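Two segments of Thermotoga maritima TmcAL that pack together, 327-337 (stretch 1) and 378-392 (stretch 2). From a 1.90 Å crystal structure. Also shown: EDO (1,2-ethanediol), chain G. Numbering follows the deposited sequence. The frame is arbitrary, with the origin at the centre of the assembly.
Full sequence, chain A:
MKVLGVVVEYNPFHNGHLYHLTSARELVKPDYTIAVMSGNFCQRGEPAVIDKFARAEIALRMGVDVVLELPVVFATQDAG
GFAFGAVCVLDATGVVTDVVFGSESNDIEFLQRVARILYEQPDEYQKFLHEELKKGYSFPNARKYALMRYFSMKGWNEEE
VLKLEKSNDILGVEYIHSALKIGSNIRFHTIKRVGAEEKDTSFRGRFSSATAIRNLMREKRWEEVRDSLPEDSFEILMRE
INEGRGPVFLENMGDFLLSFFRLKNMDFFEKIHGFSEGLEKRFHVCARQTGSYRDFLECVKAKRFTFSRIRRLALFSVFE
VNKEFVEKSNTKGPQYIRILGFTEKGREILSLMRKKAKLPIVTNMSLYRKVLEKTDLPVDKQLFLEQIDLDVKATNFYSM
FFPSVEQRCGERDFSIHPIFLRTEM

Stretch 1, residues 327-337: EKSNTKGPQYI
Stretch 2 378-392: PVDKQLFLEQIDLDV

How do the two backbones meet? Residues 327-332 are the last turns of a helix, and residues 381-392 begin a second helix that continues beyond the stretch; its axis passes 10.9 Å from the first, the N-to-C directions differing by 112°. Gly333 ends the first helix with phi/psi of 81/-174, angles at which a CB would be jammed against the preceding carbonyl O. Pro334 (-62/141), Gln335 (-101/1) and the extended Tyr336 (-154/160) then carry the chain across the second helix, with Gln335 CA 5.1 Å from Phe384 CA. Together the stretches bury 690 Å², and Tyr336 and Gln335 have the largest areas covered.

What does Tyr336 do with its ring? Its CB points toward the second helix, and chi1 of 50° (p) with chi2 of 84° lays the ring against Phe384, Gln387 and Ile388. The edge of Tyr336 meets the face of Phe384, centroids 5.0 Å apart and planes at 62°; Phe384, itself at chi1 t, starts sideways but brings its ring nearer. Ile388 (chi1 t, chi2 t) covers one face of the tyrosine, its CD1 4.2 Å from the ring centroid and almost on the ring normal. A tyrosine suits this place because it offers an apolar ring to these neighbours and a polar end beyond them: Tyr336 OH donates a very short hydrogen bond of 2.4 Å to Asp391 OD2, with Asp391 in chi1 m.

How does Gln335 link the turn to the start of the second helix? All three of its chi angles lie near -60°, folding the amide back toward the helix end. There Gln335 NE2 donates to Gly333 O at 3.0 Å, while Gln335 OE1 accepts from Asp380 N at 2.9 Å, so one amide ties the turn to the start of the second helix. Gln335 NE2 also donates to O2 of a bound ethanediol at 3.2 Å. The backbone is engaged too: Gln335 N gives its proton to Gln387 OE1 at 2.9 Å. Gln387, extended at chi1 m and chi2 t, returns a bond from NE2 to Gly333 O at 3.0 Å and a weak one from NE2 to Ser329 OG at 3.3 Å. Its amide thus serves as both acceptor and donor to the turn. Gln335 O, by contrast, is buried without a polar partner and lies 3.3 Å from Phe384 CD2.

What fastens the helix end at the more open side? Asp380, chi1 t, is the N-cap of the second helix: its OD1 accepts from Leu383 N at 3.0 Å. Its other oxygen, OD2, forms salt bridges with Lys328 NZ at 2.8 Å and Lys332 NZ at 2.7 Å. The two lysines lie one helical turn apart, and both have CB toward the second stretch and chi1 m; Lys328 continues t, p, t and Lys332 t, t, t, and both amines reach Asp380 OD2. Leu383 (chi1 t, chi2 p) packs against the aliphatic part of Lys332 and the amide of Gln335, its CD2 4.0 Å from Lys332 CB and 3.8 Å from Gln335 NE2.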

# COMPACT_ATOMS: atom_id res chain seq x y z
N GLU A 327 -11.56 -3.67 18.79
CA GLU A 327 -12.03 -3.81 20.17
C GLU A 327 -13.36 -3.09 20.37
O GLU A 327 -14.28 -3.64 20.97
CB GLU A 327 -10.99 -3.29 21.15
CG GLU A 327 -11.46 -3.30 22.61
CD GLU A 327 -11.63 -4.72 23.14
OE1 GLU A 327 -11.04 -5.65 22.55
OE2 GLU A 327 -12.35 -4.89 24.14
N LYS A 328 -13.46 -1.86 19.89
CA LYS A 328 -14.71 -1.12 19.97
C LYS A 328 -15.82 -1.78 19.14
O LYS A 328 -16.98 -1.83 19.56
CB LYS A 328 -14.52 0.33 19.52
CG LYS A 328 -13.82 1.22 20.54
CD LYS A 328 -13.88 2.68 20.12
CE LYS A 328 -15.33 3.18 20.07
NZ LYS A 328 -15.43 4.65 19.75
N SER A 329 -15.47 -2.25 17.95
CA SER A 329 -16.47 -2.90 17.10
C SER A 329 -16.99 -4.19 17.76
O SER A 329 -18.16 -4.52 17.63
CB SER A 329 -15.91 -3.22 15.71
OG SER A 329 -15.48 -2.04 15.04
N ASN A 330 -16.12 -4.90 18.47
CA ASN A 330 -16.52 -6.17 19.08
C ASN A 330 -17.21 -6.01 20.43
O ASN A 330 -17.67 -6.98 21.03
CB ASN A 330 -15.29 -7.08 19.22
CG ASN A 330 -14.91 -7.73 17.91
OD1 ASN A 330 -15.66 -7.63 16.93
ND2 ASN A 330 -13.76 -8.41 17.88
N THR A 331 -17.27 -4.77 20.89
CA THR A 331 -17.96 -4.38 22.12
C THR A 331 -19.31 -3.72 21.77
O THR A 331 -20.36 -4.17 22.21
CB THR A 331 -17.11 -3.40 22.96
OG1 THR A 331 -15.87 -4.04 23.30
CG2 THR A 331 -17.83 -3.03 24.25
N LYS A 332 -19.26 -2.64 21.01
CA LYS A 332 -20.49 -1.92 20.65
C LYS A 332 -21.20 -2.50 19.42
O LYS A 332 -22.37 -2.20 19.17
CB LYS A 332 -20.17 -0.45 20.41
CG LYS A 332 -19.48 0.26 21.58
CD LYS A 332 -19.50 1.79 21.39
CE LYS A 332 -18.94 2.52 22.60
NZ LYS A 332 -18.97 4.01 22.39
N GLY A 333 -20.50 -3.30 18.63
CA GLY A 333 -21.13 -3.88 17.45
C GLY A 333 -21.17 -2.96 16.25
O GLY A 333 -20.59 -1.86 16.26
N PRO A 334 -21.85 -3.40 15.19
CA PRO A 334 -22.12 -2.59 13.99
C PRO A 334 -22.97 -1.38 14.34
O PRO A 334 -23.83 -1.48 15.22
CB PRO A 334 -22.90 -3.56 13.08
CG PRO A 334 -23.57 -4.51 14.06
CD PRO A 334 -22.50 -4.72 15.12
N GLN A 335 -22.67 -0.24 13.73
CA GLN A 335 -23.41 0.97 14.03
C GLN A 335 -24.48 1.30 12.98
O GLN A 335 -25.16 2.31 13.10
CB GLN A 335 -22.42 2.14 14.20
CG GLN A 335 -21.43 1.92 15.36
CD GLN A 335 -22.13 1.73 16.70
OE1 GLN A 335 -22.86 2.60 17.15
NE2 GLN A 335 -21.90 0.58 17.35
N TYR A 336 -24.63 0.45 11.96
CA TYR A 336 -25.63 0.73 10.92
C TYR A 336 -26.07 -0.57 10.27
O TYR A 336 -25.38 -1.59 10.34
CB TYR A 336 -25.07 1.68 9.82
CG TYR A 336 -23.72 1.19 9.31
CD1 TYR A 336 -23.64 0.23 8.31
CD2 TYR A 336 -22.54 1.64 9.88
CE1 TYR A 336 -22.40 -0.26 7.88
CE2 TYR A 336 -21.31 1.17 9.47
CZ TYR A 336 -21.24 0.23 8.47
OH TYR A 336 -19.99 -0.24 8.08
N ILE A 337 -27.23 -0.51 9.63
CA ILE A 337 -27.69 -1.60 8.80
C ILE A 337 -27.57 -1.17 7.34
O ILE A 337 -28.30 -0.27 6.91
CB ILE A 337 -29.14 -1.99 9.12
CG1 ILE A 337 -29.24 -2.51 10.56
CG2 ILE A 337 -29.61 -3.06 8.14
CD1 ILE A 337 -30.66 -2.48 11.14
N PRO A 378 -28.91 6.23 19.46
CA PRO A 378 -27.69 6.73 20.11
C PRO A 378 -26.45 5.96 19.70
O PRO A 378 -25.78 5.35 20.54
CB PRO A 378 -28.00 6.54 21.60
CG PRO A 378 -28.89 5.32 21.61
CD PRO A 378 -29.75 5.44 20.37
N VAL A 379 -26.13 5.99 18.42
CA VAL A 379 -24.97 5.27 17.92
C VAL A 379 -23.67 6.00 18.28
O VAL A 379 -23.67 7.17 18.68
CB VAL A 379 -25.04 5.07 16.40
CG1 VAL A 379 -26.29 4.29 16.07
CG2 VAL A 379 -25.10 6.43 15.68
N ASP A 380 -22.57 5.27 18.18
CA ASP A 380 -21.25 5.85 18.33
C ASP A 380 -20.87 6.44 16.98
O ASP A 380 -20.65 5.71 16.01
CB ASP A 380 -20.26 4.77 18.78
CG ASP A 380 -18.85 5.29 19.01
OD1 ASP A 380 -18.40 6.19 18.27
OD2 ASP A 380 -18.19 4.76 19.92
N LYS A 381 -20.77 7.76 16.92
CA LYS A 381 -20.64 8.44 15.63
C LYS A 381 -19.28 8.17 14.99
O LYS A 381 -19.20 7.84 13.80
CB LYS A 381 -20.86 9.95 15.78
CG LYS A 381 -22.33 10.30 16.01
CD LYS A 381 -22.60 11.76 15.69
CE LYS A 381 -24.09 12.04 15.50
NZ LYS A 381 -24.82 11.98 16.79
N GLN A 382 -18.22 8.27 15.78
CA GLN A 382 -16.89 8.04 15.23
C GLN A 382 -16.74 6.59 14.77
O GLN A 382 -16.19 6.32 13.71
CB GLN A 382 -15.80 8.41 16.23
CG GLN A 382 -14.40 8.56 15.60
CD GLN A 382 -14.44 9.24 14.21
OE1 GLN A 382 -13.99 8.66 13.22
NE2 GLN A 382 -14.97 10.47 14.15
N LEU A 383 -17.26 5.64 15.55
CA LEU A 383 -17.19 4.23 15.18
C LEU A 383 -17.98 3.95 13.89
O LEU A 383 -17.51 3.22 12.97
CB LEU A 383 -17.71 3.35 16.32
CG LEU A 383 -17.55 1.84 16.10
CD1 LEU A 383 -16.08 1.48 15.89
CD2 LEU A 383 -18.11 1.12 17.31
N PHE A 384 -19.17 4.53 13.81
CA PHE A 384 -20.01 4.45 12.61
C PHE A 384 -19.19 4.90 11.40
O PHE A 384 -19.09 4.18 10.41
CB PHE A 384 -21.27 5.31 12.82
CG PHE A 384 -22.25 5.31 11.66
CD1 PHE A 384 -21.91 5.82 10.41
CD2 PHE A 384 -23.57 4.91 11.87
CE1 PHE A 384 -22.85 5.87 9.37
CE2 PHE A 384 -24.51 4.97 10.85
CZ PHE A 384 -24.15 5.44 9.59
N LEU A 385 -18.59 6.08 11.49
CA LEU A 385 -17.81 6.61 10.37
C LEU A 385 -16.62 5.72 10.02
O LEU A 385 -16.37 5.47 8.85
CB LEU A 385 -17.33 8.04 10.68
CG LEU A 385 -18.45 9.09 10.72
CD1 LEU A 385 -17.92 10.47 11.19
CD2 LEU A 385 -19.16 9.21 9.38
N GLU A 386 -15.90 5.22 11.03
CA GLU A 386 -14.78 4.31 10.79
C GLU A 386 -15.22 2.99 10.16
O GLU A 386 -14.59 2.50 9.22
CB GLU A 386 -14.00 4.04 12.09
CG GLU A 386 -13.31 5.31 12.59
CD GLU A 386 -12.47 5.11 13.85
OE1 GLU A 386 -12.37 3.97 14.34
OE2 GLU A 386 -11.91 6.11 14.34
N GLN A 387 -16.32 2.43 10.66
CA GLN A 387 -16.81 1.18 10.11
C GLN A 387 -17.21 1.34 8.64
O GLN A 387 -16.79 0.54 7.79
CB GLN A 387 -18.00 0.65 10.93
CG GLN A 387 -17.61 0.11 12.29
CD GLN A 387 -18.81 -0.36 13.12
OE1 GLN A 387 -19.96 -0.06 12.80
NE2 GLN A 387 -18.53 -1.12 14.18
N ILE A 388 -18.00 2.36 8.33
CA ILE A 388 -18.53 2.47 6.97
C ILE A 388 -17.43 2.92 5.99
O ILE A 388 -17.43 2.51 4.83
CB ILE A 388 -19.77 3.39 6.92
CG1 ILE A 388 -20.68 3.01 5.75
CG2 ILE A 388 -19.38 4.90 6.87
CD1 ILE A 388 -22.09 3.61 5.87
N ASP A 389 -16.46 3.69 6.48
CA ASP A 389 -15.29 4.05 5.69
C ASP A 389 -14.50 2.80 5.28
O ASP A 389 -14.01 2.69 4.14
CB ASP A 389 -14.38 5.01 6.46
CG ASP A 389 -13.06 5.28 5.75
OD1 ASP A 389 -13.06 6.04 4.76
OD2 ASP A 389 -12.03 4.70 6.16
N LEU A 390 -14.40 1.84 6.18
CA LEU A 390 -13.75 0.56 5.87
C LEU A 390 -14.54 -0.21 4.81
O LEU A 390 -13.95 -0.76 3.87
CB LEU A 390 -13.57 -0.27 7.14
CG LEU A 390 -13.00 -1.68 6.94
CD1 LEU A 390 -11.65 -1.64 6.18
CD2 LEU A 390 -12.85 -2.39 8.26
N ASP A 391 -15.87 -0.23 4.94
CA ASP A 391 -16.70 -0.90 3.93
C ASP A 391 -16.46 -0.32 2.52
O ASP A 391 -16.31 -1.06 1.54
CB ASP A 391 -18.19 -0.80 4.28
CG ASP A 391 -18.57 -1.66 5.49
OD1 ASP A 391 -17.73 -2.48 5.94
OD2 ASP A 391 -19.70 -1.50 6.00
N VAL A 392 -16.41 1.00 2.44
CA VAL A 392 -16.19 1.72 1.17
C VAL A 392 -14.78 1.49 0.63
O VAL A 392 -14.59 1.24 -0.57
CB VAL A 392 -16.43 3.23 1.36
CG1 VAL A 392 -15.98 4.03 0.12
CG2 VAL A 392 -17.90 3.49 1.65
C1 EDO G . -25.34 1.22 18.62
O1 EDO G . -26.17 2.16 19.33
C2 EDO G . -24.77 0.19 19.60
O2 EDO G . -23.52 0.66 20.15